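Long-range contacts in cobalamin biosynthesis protein CobN (Mycobacterium tuberculosis, PDB 7C6O), which is the large, probably catalytic subunit of cobaltochelatase, the enzyme that inserts cobalt into the corrin ring during cobalamin biosynthesis: residues A[354-359]-A[583-588]; A[363-368]-A[406-411]; A[369-374]-A[503-508]. All blocks are in the same frame, centred on the assembly; numbering follows the deposited sequence.

Contact 1 (A[354-359]-A[583-588])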
ATOM      1  N   VAL A 354     -10.681 -20.197 -11.481  1.00 16.14           N
ATOM      2  CA  VAL A 354     -11.759 -21.170 -11.319  1.00 19.82           C
ATOM      3  C   VAL A 354     -12.370 -21.074  -9.926  1.00 19.95           C
ATOM      4  O   VAL A 354     -13.595 -21.108  -9.770  1.00 21.83           O
ATOM      5  CB  VAL A 354     -11.244 -22.591 -11.621  1.00 19.87           C
ATOM      6  CG1 VAL A 354     -12.265 -23.641 -11.194  1.00 22.48           C
ATOM      7  CG2 VAL A 354     -10.931 -22.733 -13.104  1.00 19.62           C
ATOM      8  N   ARG A 355     -11.529 -20.946  -8.894  1.00 18.42           N
ATOM      9  CA  ARG A 355     -12.039 -20.859  -7.527  1.00 17.95           C
ATOM     10  C   ARG A 355     -12.918 -19.628  -7.339  1.00 20.09           C
ATOM     11  O   ARG A 355     -13.937 -19.686  -6.641  1.00 22.32           O
ATOM     12  CB  ARG A 355     -10.881 -20.838  -6.526  1.00 16.93           C
ATOM     13  CG  ARG A 355      -9.997 -22.078  -6.524  1.00 23.93           C
ATOM     14  CD  ARG A 355     -10.472 -23.146  -5.559  1.00 28.15           C
ATOM     15  NE  ARG A 355      -9.444 -24.164  -5.351  1.00 28.51           N
ATOM     16  CZ  ARG A 355      -8.758 -24.320  -4.221  1.00 26.91           C
ATOM     17  NH1 ARG A 355      -8.998 -23.534  -3.181  1.00 24.25           N
ATOM     18  NH2 ARG A 355      -7.838 -25.272  -4.129  1.00 26.37           N
ATOM     19  N   HIS A 356     -12.537 -18.499  -7.944  1.00 17.03           N
ATOM     20  CA  HIS A 356     -13.368 -17.303  -7.839  1.00 16.05           C
ATOM     21  C   HIS A 356     -14.669 -17.468  -8.613  1.00 16.37           C
ATOM     22  O   HIS A 356     -15.733 -17.048  -8.147  1.00 17.26           O
ATOM     23  CB  HIS A 356     -12.601 -16.074  -8.330  1.00 15.82           C
ATOM     24  CG  HIS A 356     -11.625 -15.529  -7.332  1.00 17.85           C
ATOM     25  ND1 HIS A 356     -10.354 -16.038  -7.180  1.00 19.50           N
ATOM     26  CD2 HIS A 356     -11.737 -14.521  -6.435  1.00 19.66           C
ATOM     27  CE1 HIS A 356      -9.723 -15.364  -6.234  1.00 19.53           C
ATOM     28  NE2 HIS A 356     -10.540 -14.439  -5.766  1.00 18.50           N
ATOM     29  N   ALA A 357     -14.603 -18.080  -9.798  1.00 16.87           N
ATOM     30  CA  ALA A 357     -15.821 -18.333 -10.560  1.00 18.15           C
ATOM     31  C   ALA A 357     -16.715 -19.345  -9.858  1.00 22.05           C
ATOM     32  O   ALA A 357     -17.946 -19.232  -9.915  1.00 22.64           O
ATOM     33  CB  ALA A 357     -15.468 -18.815 -11.967  1.00 16.21           C
ATOM     34  N   ARG A 358     -16.113 -20.328  -9.181  1.00 22.41           N
ATOM     35  CA  ARG A 358     -16.885 -21.345  -8.475  1.00 25.20           C
ATOM     36  C   ARG A 358     -17.768 -20.735  -7.394  1.00 21.24           C
ATOM     37  O   ARG A 358     -18.821 -21.296  -7.065  1.00 18.83           O
ATOM     38  CB  ARG A 358     -15.934 -22.379  -7.867  1.00 27.70           C
ATOM     39  CG  ARG A 358     -16.599 -23.445  -7.002  0.75 30.33           C
ATOM     40  CD  ARG A 358     -17.050 -24.641  -7.826  0.75 31.49           C
ATOM     41  NE  ARG A 358     -17.635 -25.685  -6.988  0.70 32.56           N
ATOM     42  CZ  ARG A 358     -18.901 -26.084  -7.060  0.63 34.83           C
ATOM     43  NH1 ARG A 358     -19.724 -25.538  -7.945  0.84 36.91           N
ATOM     44  NH2 ARG A 358     -19.342 -27.040  -6.253  0.53 34.54           N
ATOM     45  N   LEU A 359     -17.366 -19.588  -6.839  1.00 18.40           N
ATOM     46  CA  LEU A 359     -18.120 -18.982  -5.744  1.00 20.37           C
ATOM     47  C   LEU A 359     -19.554 -18.673  -6.154  1.00 22.50           C
ATOM     48  O   LEU A 359     -20.478 -18.784  -5.340  1.00 21.00           O
ATOM     49  CB  LEU A 359     -17.421 -17.711  -5.264  1.00 17.28           C
ATOM     50  CG  LEU A 359     -16.067 -17.888  -4.577  1.00 16.54           C
ATOM     51  CD1 LEU A 359     -15.424 -16.535  -4.305  1.00 13.89           C
ATOM     52  CD2 LEU A 359     -16.227 -18.682  -3.286  1.00 16.20           C
ATOM     53  N   ASP A 583      -4.574 -21.292  -4.080  1.00 13.84           N
ATOM     54  CA  ASP A 583      -5.671 -20.798  -4.903  1.00 15.37           C
ATOM     55  C   ASP A 583      -6.825 -20.218  -4.091  1.00 16.99           C
ATOM     56  O   ASP A 583      -7.845 -19.842  -4.679  1.00 18.69           O
ATOM     57  CB  ASP A 583      -6.215 -21.920  -5.799  1.00 18.52           C
ATOM     58  CG  ASP A 583      -5.201 -22.412  -6.814  1.00 21.68           C
ATOM     59  OD1 ASP A 583      -4.285 -21.644  -7.173  1.00 23.60           O
ATOM     60  OD2 ASP A 583      -5.331 -23.571  -7.262  1.00 24.46           O
ATOM     61  N   LEU A 584      -6.696 -20.130  -2.772  1.00 14.46           N
ATOM     62  CA  LEU A 584      -7.822 -19.723  -1.928  1.00 13.07           C
ATOM     63  C   LEU A 584      -8.216 -18.274  -2.180  1.00 15.57           C
ATOM     64  O   LEU A 584      -7.369 -17.379  -2.049  1.00 14.66           O
ATOM     65  CB  LEU A 584      -7.470 -19.908  -0.455  1.00 15.66           C
ATOM     66  CG  LEU A 584      -7.461 -21.327   0.104  1.00 18.05           C
ATOM     67  CD1 LEU A 584      -6.815 -21.332   1.478  1.00 16.82           C
ATOM     68  CD2 LEU A 584      -8.878 -21.876   0.174  1.00 17.66           C
ATOM     69  N   PRO A 585      -9.469 -17.994  -2.537  1.00 13.66           N
ATOM     70  CA  PRO A 585      -9.916 -16.598  -2.607  1.00 13.89           C
ATOM     71  C   PRO A 585      -9.803 -15.934  -1.244  1.00 14.05           C
ATOM     72  O   PRO A 585     -10.109 -16.536  -0.212  1.00 15.93           O
ATOM     73  CB  PRO A 585     -11.377 -16.712  -3.062  1.00 12.87           C
ATOM     74  CG  PRO A 585     -11.461 -18.055  -3.738  1.00 14.75           C
ATOM     75  CD  PRO A 585     -10.515 -18.935  -2.974  1.00 13.82           C
ATOM     76  N   LEU A 586      -9.342 -14.686  -1.244  1.00 14.64           N
ATOM     77  CA  LEU A 586      -9.126 -13.925  -0.019  1.00 13.73           C
ATOM     78  C   LEU A 586      -9.924 -12.631  -0.084  1.00 15.16           C
ATOM     79  O   LEU A 586      -9.704 -11.801  -0.974  1.00 15.54           O
ATOM     80  CB  LEU A 586      -7.637 -13.635   0.194  1.00 15.71           C
ATOM     81  CG  LEU A 586      -7.249 -12.748   1.382  1.00 15.14           C
ATOM     82  CD1 LEU A 586      -7.709 -13.358   2.698  1.00 17.72           C
ATOM     83  CD2 LEU A 586      -5.741 -12.494   1.402  1.00 11.20           C
ATOM     84  N   ILE A 587     -10.847 -12.466   0.858  1.00 14.96           N
ATOM     85  CA  ILE A 587     -11.673 -11.270   0.982  1.00 15.08           C
ATOM     86  C   ILE A 587     -11.269 -10.573   2.273  1.00 13.76           C
ATOM     87  O   ILE A 587     -11.158 -11.219   3.321  1.00 13.94           O
ATOM     88  CB  ILE A 587     -13.169 -11.626   0.971  1.00 15.36           C
ATOM     89  CG1 ILE A 587     -13.511 -12.376  -0.320  1.00 18.14           C
ATOM     90  CG2 ILE A 587     -14.020 -10.371   1.119  1.00 14.25           C
ATOM     91  CD1 ILE A 587     -14.789 -13.171  -0.244  1.00 21.05           C
ATOM     92  N   TYR A 588     -11.051  -9.262   2.201  1.00 13.23           N
ATOM     93  CA  TYR A 588     -10.228  -8.564   3.188  1.00 14.90           C
ATOM     94  C   TYR A 588     -10.815  -7.199   3.518  1.00 14.12           C
ATOM     95  O   TYR A 588     -10.461  -6.190   2.894  1.00 12.88           O
ATOM     96  CB  TYR A 588      -8.799  -8.424   2.664  1.00 13.40           C
ATOM     97  CG  TYR A 588      -7.685  -8.488   3.687  1.00 15.65           C
ATOM     98  CD1 TYR A 588      -7.841  -7.972   4.967  1.00 15.38           C
ATOM     99  CD2 TYR A 588      -6.461  -9.055   3.351  1.00 18.02           C
ATOM    100  CE1 TYR A 588      -6.801  -8.027   5.888  1.00 16.91           C
ATOM    101  CE2 TYR A 588      -5.424  -9.117   4.259  1.00 19.60           C
ATOM    102  CZ  TYR A 588      -5.596  -8.603   5.522  1.00 18.50           C
ATOM    103  OH  TYR A 588      -4.553  -8.671   6.414  1.00 21.47           O
TER
HETATM  104  O   HOH W   1      -7.353 -25.284  -7.105  1.00 30.89           O
HETATM  105  O   HOH W   2      -9.026 -13.329  -3.842  1.00 17.88           O
HETATM  106  O   HOH W   3     -11.831 -13.100  -3.101  1.00 26.69           O

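Contact 2 (A[363-368]-A[406-411])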
ATOM      1  N   ALA A 363     -24.250 -22.258  -3.345  1.00 23.83           N
ATOM      2  CA  ALA A 363     -25.262 -21.553  -2.577  1.00 25.28           C
ATOM      3  C   ALA A 363     -24.760 -21.284  -1.160  1.00 24.07           C
ATOM      4  O   ALA A 363     -23.896 -22.006  -0.654  1.00 22.97           O
ATOM      5  CB  ALA A 363     -26.555 -22.364  -2.525  1.00 27.27           C
ATOM      6  N   PRO A 364     -25.280 -20.243  -0.500  1.00 26.39           N
ATOM      7  CA  PRO A 364     -24.845 -19.954   0.877  1.00 25.24           C
ATOM      8  C   PRO A 364     -24.916 -21.149   1.815  1.00 24.74           C
ATOM      9  O   PRO A 364     -24.029 -21.314   2.661  1.00 25.17           O
ATOM     10  CB  PRO A 364     -25.805 -18.838   1.306  1.00 27.94           C
ATOM     11  CG  PRO A 364     -26.111 -18.124   0.039  1.00 27.94           C
ATOM     12  CD  PRO A 364     -26.161 -19.186  -1.029  1.00 28.50           C
ATOM     13  N   ALA A 365     -25.939 -21.998   1.677  1.00 25.55           N
ATOM     14  CA  ALA A 365     -26.100 -23.127   2.586  1.00 25.79           C
ATOM     15  C   ALA A 365     -24.982 -24.152   2.453  1.00 23.69           C
ATOM     16  O   ALA A 365     -24.750 -24.918   3.394  1.00 24.52           O
ATOM     17  CB  ALA A 365     -27.451 -23.803   2.354  1.00 25.02           C
ATOM     18  N   ASP A 366     -24.290 -24.186   1.315  1.00 23.27           N
ATOM     19  CA  ASP A 366     -23.219 -25.144   1.074  1.00 24.48           C
ATOM     20  C   ASP A 366     -21.832 -24.518   1.120  1.00 24.37           C
ATOM     21  O   ASP A 366     -20.840 -25.233   0.939  1.00 25.94           O
ATOM     22  CB  ASP A 366     -23.419 -25.824  -0.284  1.00 26.14           C
ATOM     23  CG  ASP A 366     -24.788 -26.455  -0.422  1.00 27.61           C
ATOM     24  OD1 ASP A 366     -25.220 -27.151   0.522  1.00 28.33           O
ATOM     25  OD2 ASP A 366     -25.433 -26.244  -1.470  1.00 28.00           O
ATOM     26  N   LYS A 367     -21.732 -23.215   1.354  1.00 20.04           N
ATOM     27  CA  LYS A 367     -20.469 -22.503   1.224  1.00 20.32           C
ATOM     28  C   LYS A 367     -19.678 -22.575   2.524  1.00 22.14           C
ATOM     29  O   LYS A 367     -20.196 -22.242   3.596  1.00 24.01           O
ATOM     30  CB  LYS A 367     -20.722 -21.048   0.831  1.00 22.38           C
ATOM     31  CG  LYS A 367     -19.468 -20.271   0.469  1.00 21.49           C
ATOM     32  CD  LYS A 367     -19.807 -19.059  -0.384  1.00 21.38           C
ATOM     33  CE  LYS A 367     -20.303 -19.481  -1.757  1.00 21.89           C
ATOM     34  NZ  LYS A 367     -20.828 -18.332  -2.543  1.00 22.20           N
ATOM     35  N   ARG A 368     -18.427 -23.020   2.424  1.00 21.24           N
ATOM     36  CA  ARG A 368     -17.531 -23.109   3.568  0.59 21.11           C
ATOM     37  C   ARG A 368     -16.609 -21.895   3.576  1.00 17.99           C
ATOM     38  O   ARG A 368     -15.961 -21.592   2.568  1.00 17.35           O
ATOM     39  CB  ARG A 368     -16.724 -24.408   3.528  0.59 22.78           C
ATOM     40  CG  ARG A 368     -17.585 -25.661   3.680  0.59 25.01           C
ATOM     41  CD  ARG A 368     -16.755 -26.936   3.627  0.59 25.12           C
ATOM     42  NE  ARG A 368     -16.006 -27.049   2.380  0.59 24.34           N
ATOM     43  CZ  ARG A 368     -16.442 -27.681   1.294  0.59 25.96           C
ATOM     44  NH1 ARG A 368     -17.631 -28.270   1.292  0.59 27.93           N
ATOM     45  NH2 ARG A 368     -15.684 -27.726   0.206  0.59 22.37           N
ATOM     46  N   GLY A 406     -28.315 -17.259   4.600  1.00 23.88           N
ATOM     47  CA  GLY A 406     -28.440 -18.689   4.425  1.00 24.49           C
ATOM     48  C   GLY A 406     -27.193 -19.502   4.702  1.00 25.15           C
ATOM     49  O   GLY A 406     -27.209 -20.718   4.476  1.00 22.36           O
ATOM     50  N   TYR A 407     -26.114 -18.879   5.173  1.00 23.59           N
ATOM     51  CA  TYR A 407     -24.927 -19.627   5.554  1.00 22.56           C
ATOM     52  C   TYR A 407     -25.192 -20.435   6.819  1.00 23.58           C
ATOM     53  O   TYR A 407     -25.997 -20.053   7.670  1.00 23.20           O
ATOM     54  CB  TYR A 407     -23.744 -18.687   5.790  1.00 21.85           C
ATOM     55  CG  TYR A 407     -23.162 -18.071   4.539  1.00 20.72           C
ATOM     56  CD1 TYR A 407     -23.728 -16.938   3.967  1.00 21.06           C
ATOM     57  CD2 TYR A 407     -22.035 -18.614   3.937  1.00 21.58           C
ATOM     58  CE1 TYR A 407     -23.193 -16.372   2.824  1.00 21.17           C
ATOM     59  CE2 TYR A 407     -21.491 -18.054   2.798  1.00 23.94           C
ATOM     60  CZ  TYR A 407     -22.073 -16.934   2.247  1.00 23.05           C
ATOM     61  OH  TYR A 407     -21.530 -16.381   1.112  1.00 24.71           O
ATOM     62  N   ARG A 408     -24.496 -21.561   6.941  1.00 22.88           N
ATOM     63  CA  ARG A 408     -24.581 -22.392   8.139  1.00 25.64           C
ATOM     64  C   ARG A 408     -23.481 -21.956   9.099  1.00 24.34           C
ATOM     65  O   ARG A 408     -22.337 -22.405   8.998  1.00 26.48           O
ATOM     66  CB  ARG A 408     -24.473 -23.868   7.778  1.00 30.69           C
ATOM     67  CG  ARG A 408     -25.618 -24.361   6.906  1.00 35.68           C
ATOM     68  CD  ARG A 408     -25.824 -25.857   7.045  1.00 42.22           C
ATOM     69  NE  ARG A 408     -27.188 -26.241   6.691  1.00 47.99           N
ATOM     70  CZ  ARG A 408     -27.542 -26.754   5.517  1.00 50.91           C
ATOM     71  NH1 ARG A 408     -26.628 -26.957   4.579  1.00 51.54           N
ATOM     72  NH2 ARG A 408     -28.809 -27.068   5.287  1.00 51.88           N
ATOM     73  N   VAL A 409     -23.832 -21.076  10.043  1.00 22.09           N
ATOM     74  CA  VAL A 409     -22.859 -20.489  10.959  1.00 21.47           C
ATOM     75  C   VAL A 409     -22.802 -21.226  12.284  1.00 24.89           C
ATOM     76  O   VAL A 409     -22.089 -20.791  13.200  1.00 23.49           O
ATOM     77  CB  VAL A 409     -23.158 -18.992  11.192  1.00 20.83           C
ATOM     78  CG1 VAL A 409     -23.202 -18.245   9.860  1.00 17.96           C
ATOM     79  CG2 VAL A 409     -24.467 -18.818  11.954  1.00 18.74           C
ATOM     80  N   GLY A 410     -23.535 -22.327  12.419  1.00 26.53           N
ATOM     81  CA  GLY A 410     -23.510 -23.077  13.659  1.00 27.71           C
ATOM     82  C   GLY A 410     -24.061 -22.272  14.823  1.00 30.67           C
ATOM     83  O   GLY A 410     -24.912 -21.392  14.664  1.00 31.59           O
ATOM     84  N   ASP A 411     -23.563 -22.576  16.024  1.00 29.74           N
ATOM     85  CA  ASP A 411     -24.008 -21.873  17.222  1.00 32.76           C
ATOM     86  C   ASP A 411     -22.818 -21.232  17.926  1.00 30.62           C
ATOM     87  O   ASP A 411     -22.473 -21.605  19.053  1.00 32.02           O
ATOM     88  CB  ASP A 411     -24.753 -22.827  18.161  1.00 36.81           C
ATOM     89  CG  ASP A 411     -25.352 -22.121  19.357  1.00 43.08           C
ATOM     90  OD1 ASP A 411     -25.899 -21.013  19.177  1.00 44.35           O
ATOM     91  OD2 ASP A 411     -25.285 -22.680  20.472  1.00 47.10           O
TER
HETATM   92  O   HOH W   4     -22.725 -22.367   4.671  1.00 22.80           O

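Contact 3 (A[369-374]-A[503-508])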
ATOM      1  N   VAL A 369     -16.561 -21.203   4.710  1.00 18.82           N
ATOM      2  CA  VAL A 369     -15.812 -19.958   4.837  1.00 18.83           C
ATOM      3  C   VAL A 369     -14.894 -20.043   6.045  1.00 18.29           C
ATOM      4  O   VAL A 369     -15.304 -20.491   7.122  1.00 18.32           O
ATOM      5  CB  VAL A 369     -16.753 -18.742   4.965  1.00 20.46           C
ATOM      6  CG1 VAL A 369     -15.948 -17.450   5.050  1.00 18.83           C
ATOM      7  CG2 VAL A 369     -17.733 -18.697   3.799  1.00 20.83           C
ATOM      8  N   ALA A 370     -13.653 -19.602   5.866  1.00 18.68           N
ATOM      9  CA  ALA A 370     -12.705 -19.446   6.958  1.00 17.07           C
ATOM     10  C   ALA A 370     -12.601 -17.970   7.326  1.00 17.75           C
ATOM     11  O   ALA A 370     -12.327 -17.128   6.464  1.00 17.81           O
ATOM     12  CB  ALA A 370     -11.332 -19.999   6.576  1.00 18.84           C
ATOM     13  N   LEU A 371     -12.831 -17.663   8.600  1.00 15.16           N
ATOM     14  CA  LEU A 371     -12.714 -16.312   9.138  1.00 14.37           C
ATOM     15  C   LEU A 371     -11.444 -16.264   9.982  1.00 16.77           C
ATOM     16  O   LEU A 371     -11.374 -16.898  11.039  1.00 18.13           O
ATOM     17  CB  LEU A 371     -13.952 -15.954   9.961  1.00 15.99           C
ATOM     18  CG  LEU A 371     -14.178 -14.503  10.384  1.00 23.37           C
ATOM     19  CD1 LEU A 371     -14.336 -13.617   9.164  1.00 24.79           C
ATOM     20  CD2 LEU A 371     -15.402 -14.388  11.288  1.00 22.78           C
ATOM     21  N   VAL A 372     -10.437 -15.528   9.513  1.00 17.84           N
ATOM     22  CA  VAL A 372      -9.112 -15.518  10.126  1.00 17.25           C
ATOM     23  C   VAL A 372      -8.878 -14.169  10.796  1.00 17.43           C
ATOM     24  O   VAL A 372      -9.104 -13.117  10.188  1.00 18.19           O
ATOM     25  CB  VAL A 372      -8.013 -15.818   9.092  1.00 14.74           C
ATOM     26  CG1 VAL A 372      -6.634 -15.793   9.748  1.00 13.94           C
ATOM     27  CG2 VAL A 372      -8.267 -17.161   8.429  1.00 15.72           C
ATOM     28  N   PHE A 373      -8.411 -14.205  12.042  1.00 15.95           N
ATOM     29  CA  PHE A 373      -8.127 -13.015  12.832  1.00 17.14           C
ATOM     30  C   PHE A 373      -6.622 -12.820  12.968  1.00 17.55           C
ATOM     31  O   PHE A 373      -5.881 -13.784  13.182  1.00 17.89           O
ATOM     32  CB  PHE A 373      -8.748 -13.121  14.229  1.00 18.18           C
ATOM     33  CG  PHE A 373     -10.249 -13.153  14.236  1.00 16.43           C
ATOM     34  CD1 PHE A 373     -10.937 -14.282  13.819  1.00 16.82           C
ATOM     35  CD2 PHE A 373     -10.972 -12.063  14.686  1.00 19.39           C
ATOM     36  CE1 PHE A 373     -12.319 -14.314  13.833  1.00 17.35           C
ATOM     37  CE2 PHE A 373     -12.354 -12.089  14.706  1.00 19.34           C
ATOM     38  CZ  PHE A 373     -13.028 -13.214  14.278  1.00 18.62           C
ATOM     39  N   SER A 374      -6.177 -11.568  12.859  1.00 18.18           N
ATOM     40  CA  SER A 374      -4.786 -11.240  13.134  1.00 19.44           C
ATOM     41  C   SER A 374      -4.473 -11.447  14.615  1.00 22.35           C
ATOM     42  O   SER A 374      -5.361 -11.439  15.472  1.00 25.37           O
ATOM     43  CB  SER A 374      -4.481  -9.793  12.744  1.00 20.17           C
ATOM     44  OG  SER A 374      -4.808  -9.537  11.390  1.00 24.73           O
ATOM     45  N   LEU A 503     -18.444 -23.014   8.979  1.00 18.60           N
ATOM     46  CA  LEU A 503     -17.516 -21.936   9.269  1.00 19.67           C
ATOM     47  C   LEU A 503     -16.382 -22.443  10.144  1.00 21.40           C
ATOM     48  O   LEU A 503     -16.564 -23.339  10.971  1.00 21.53           O
ATOM     49  CB  LEU A 503     -18.217 -20.781   9.983  1.00 21.97           C
ATOM     50  CG  LEU A 503     -18.766 -19.615   9.169  1.00 29.07           C
ATOM     51  CD1 LEU A 503     -19.496 -20.075   7.926  1.00 27.20           C
ATOM     52  CD2 LEU A 503     -19.703 -18.859  10.058  1.00 35.66           C
ATOM     53  N   VAL A 504     -15.205 -21.854   9.962  1.00 21.72           N
ATOM     54  CA  VAL A 504     -14.101 -22.035  10.891  1.00 19.82           C
ATOM     55  C   VAL A 504     -13.545 -20.660  11.228  1.00 18.70           C
ATOM     56  O   VAL A 504     -13.296 -19.843  10.333  1.00 17.54           O
ATOM     57  CB  VAL A 504     -13.003 -22.966  10.331  1.00 22.73           C
ATOM     58  CG1 VAL A 504     -12.452 -22.452   9.013  1.00 22.02           C
ATOM     59  CG2 VAL A 504     -11.881 -23.130  11.347  1.00 26.14           C
ATOM     60  N   LEU A 505     -13.405 -20.385  12.519  1.00 19.28           N
ATOM     61  CA  LEU A 505     -12.766 -19.172  13.008  1.00 16.46           C
ATOM     62  C   LEU A 505     -11.396 -19.561  13.540  1.00 18.29           C
ATOM     63  O   LEU A 505     -11.287 -20.449  14.392  1.00 17.64           O
ATOM     64  CB  LEU A 505     -13.609 -18.494  14.091  1.00 15.86           C
ATOM     65  CG  LEU A 505     -14.729 -17.561  13.611  1.00 17.92           C
ATOM     66  CD1 LEU A 505     -15.812 -18.317  12.844  1.00 18.79           C
ATOM     67  CD2 LEU A 505     -15.334 -16.792  14.781  1.00 18.56           C
ATOM     68  N   MET A 506     -10.355 -18.915  13.023  1.00 19.56           N
ATOM     69  CA  MET A 506      -8.988 -19.300  13.330  1.00 18.62           C
ATOM     70  C   MET A 506      -8.155 -18.059  13.604  1.00 18.94           C
ATOM     71  O   MET A 506      -8.261 -17.058  12.892  1.00 17.08           O
ATOM     72  CB  MET A 506      -8.365 -20.104  12.176  1.00 20.38           C
ATOM     73  CG  MET A 506      -6.938 -20.570  12.430  1.00 24.20           C
ATOM     74  SD  MET A 506      -6.226 -21.454  11.024  1.00 27.33           S
ATOM     75  CE  MET A 506      -7.159 -22.977  11.082  1.00 30.03           C
ATOM     76  N   VAL A 507      -7.338 -18.127  14.644  1.00 17.23           N
ATOM     77  CA  VAL A 507      -6.319 -17.111  14.858  1.00 16.53           C
ATOM     78  C   VAL A 507      -5.170 -17.388  13.901  1.00 15.53           C
ATOM     79  O   VAL A 507      -4.708 -18.528  13.783  1.00 15.00           O
ATOM     80  CB  VAL A 507      -5.844 -17.109  16.318  1.00 18.67           C
ATOM     81  CG1 VAL A 507      -4.778 -16.052  16.511  1.00 16.94           C
ATOM     82  CG2 VAL A 507      -7.016 -16.873  17.256  1.00 20.89           C
ATOM     83  N   GLN A 508      -4.730 -16.354  13.195  1.00 14.55           N
ATOM     84  CA  GLN A 508      -3.628 -16.505  12.255  1.00 14.83           C
ATOM     85  C   GLN A 508      -2.421 -17.102  12.973  1.00 16.14           C
ATOM     86  O   GLN A 508      -2.090 -16.663  14.085  1.00 17.00           O
ATOM     87  CB  GLN A 508      -3.275 -15.153  11.643  1.00 16.07           C
ATOM     88  CG  GLN A 508      -2.435 -15.231  10.386  1.00 16.58           C
ATOM     89  CD  GLN A 508      -2.303 -13.887   9.703  1.00 19.62           C
ATOM     90  OE1 GLN A 508      -2.048 -12.873  10.354  1.00 18.31           O
ATOM     91  NE2 GLN A 508      -2.486 -13.869   8.385  1.00 17.45           N
TER

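Contact 1 (A[354-359]-A[583-588])
Arg355 reaches from helix 343-361 over the turn that leads into strand 586-591, and its side chain passes Pro585, Asp583 and Leu584. Arg355 CB meets both Asp583 O, at 3.7 Å, and the ring of Pro585. One atom further, Arg355 CG lies 3.6 Å from Asp583 O. The chain then bends at chi2 (-90°), which brings the guanidinium over the aspartate side chain: Arg355 CZ stands 3.8 Å from Asp583 CB, which lies over the middle of one face of the group. The two charged planes are almost perpendicular, 86° apart, and Asp583 OD2, 4.4 Å from Arg355 NH2, lies well out of the guanidinium plane, a pair of charge only. A water joins them, accepting from Arg355 NE at 3.0 Å and donating to Asp583 OD2 at 2.7 Å. At the tip, Leu584 CD2 lies at the edge of the guanidinium, in its plane, beside NH1, which forms a salt bridge with Asp540, while Asp583 OD1 pairs with Arg348, two turns earlier on the same helix. His356 uses a ring face: Pro585 CB lies 3.9 Å from the centroid of the His356 ring, a CH-pi contact 22° off the normal. At the rim of that ring a water bonded to NE2 accepts from Leu586 N, and ND1 is tied back to Leu352 O. Leu359 CD1 touches the same proline carbon. Pro585 thus sits among three helix side chains where the backbone starts to pair with strand 551-555: a helix packed against the start of a strand in an alpha/beta domain with a largely parallel sheet.

Contact 2 (A[363-368]-A[406-411])
Pro364 packs on Tyr407 directly behind the C-terminal end of helix 391-405, which closes in a Schellman motif with Gly406 as its positive-phi residue. The facing segment is the connection from helix 343-361 to strand 369-373. Pro364 CB lies over one face of the tyrosine, offset toward the rim, in a CH-pi contact 4.0 Å from the centroid of the Tyr407 ring. With CG of the tyrosine anti to its carbonyl carbon (chi1 -72°), the ring comes under Pro364 CB. The backbones also meet: Tyr407 CA-H points at Pro364 O with an angle of 165° at the hydrogen. At Ala365 the partners change. Its CA approaches the carbonyl oxygen of Gly406 to 3.3 Å, its CB sits over a face of the Arg408 guanidinium, and Ala365 O has Arg408 NH1 3.0 Å away. Asp366 adds a nearby opposite charge, its OD1 4.3 Å from Arg408 NH1, too far for a salt bridge. Lys367 crosses the tyrosine at a slant. With CG anti to the backbone N (chi1 -171°) its chain runs out beside the phenol, Lys367 CD 3.5 Å from Tyr407 OH, while CB and CG touch Tyr407 CE2; the bend at chi3 comes only beyond CD. The amino group continues past the ring to the carbonyl oxygens of Leu815 and Leu359, and Leu812 and Leu815 of helix 807-815 pack on Tyr407 as well. A single water joins the two loops by three hydrogen bonds, donating to Pro364 O (2.6 Å) and Lys367 O (2.8 Å) and accepting from Arg408 N (3.0 Å).

Contact 3 (A[369-374]-A[503-508])
With a chi1 of 57°, Val504 places CG1 between its backbone N and carbonyl carbon, and this methyl fits against the small side chain of Ala370, 3.6 Å from Ala370 CB. Leu371, with CG anti to the backbone N (chi1 -168°), lies side by side with Leu505, the two pointing the same way. These pairs belong to neighbouring parallel strands, 369-373 and 503-507, in the layered alpha/beta core of the domain. The strand directions differ by 19°, a modest twist. In the parallel ladder Val504 bonds through N and O to Val369 and Leu371, which flank Ala370, and Met506 likewise to Leu371 and Phe373. The bond from Leu371 N to Val504 O (2.8 Å) is nearly straight, that from Phe373 N to Met506 O measures 3.0 Å, and the bond from Val504 N to Val369 O, 3.2 Å, is the longest of the five. Val369, Leu371, Phe373 and Leu503 face helix 391-405. On this side the Phe373 ring leans obliquely on Leu505, whose CD2 lies 4.0 Å from Phe373 CE1, and has Met506 O near its plane. Ala370, Val372 and Met506 turn instead to helix 530-539, where Tyr536, Trp538 and Leu539 receive them. Beyond the paired strands, Gln508 crosses Val372 at about a right angle and its amide is gripped at both ends, by Asn560 N on OE1 and Tyr536 OH on NE2. Gln508 N closes the ladder with a hydrogen bond of 2.8 Å to Phe373 O, and Gln508 CB lies 3.3 Å from the same oxygen.

In the fold
All three contacts belong to one layered alpha/beta region: contacts 1 and 3 are buried, whereas contact 2 lies farther out and is partly exposed. Contact 3 is the regular interior, backbone hydrogen bonds between strands with apolar side chains above and below. Contact 1 joins a helix to the entry of another strand of the same sheet and relies on waters and charged groups around a proline. Contact 2 brings together two loops, one running from the helix of contact 1 to a strand of contact 3. Lys367 probably hydrogen-bonds back to the helix of contact 1, while Tyr407 and Val409 pack on Val369 and Leu503, linking contact 2 to the sheet.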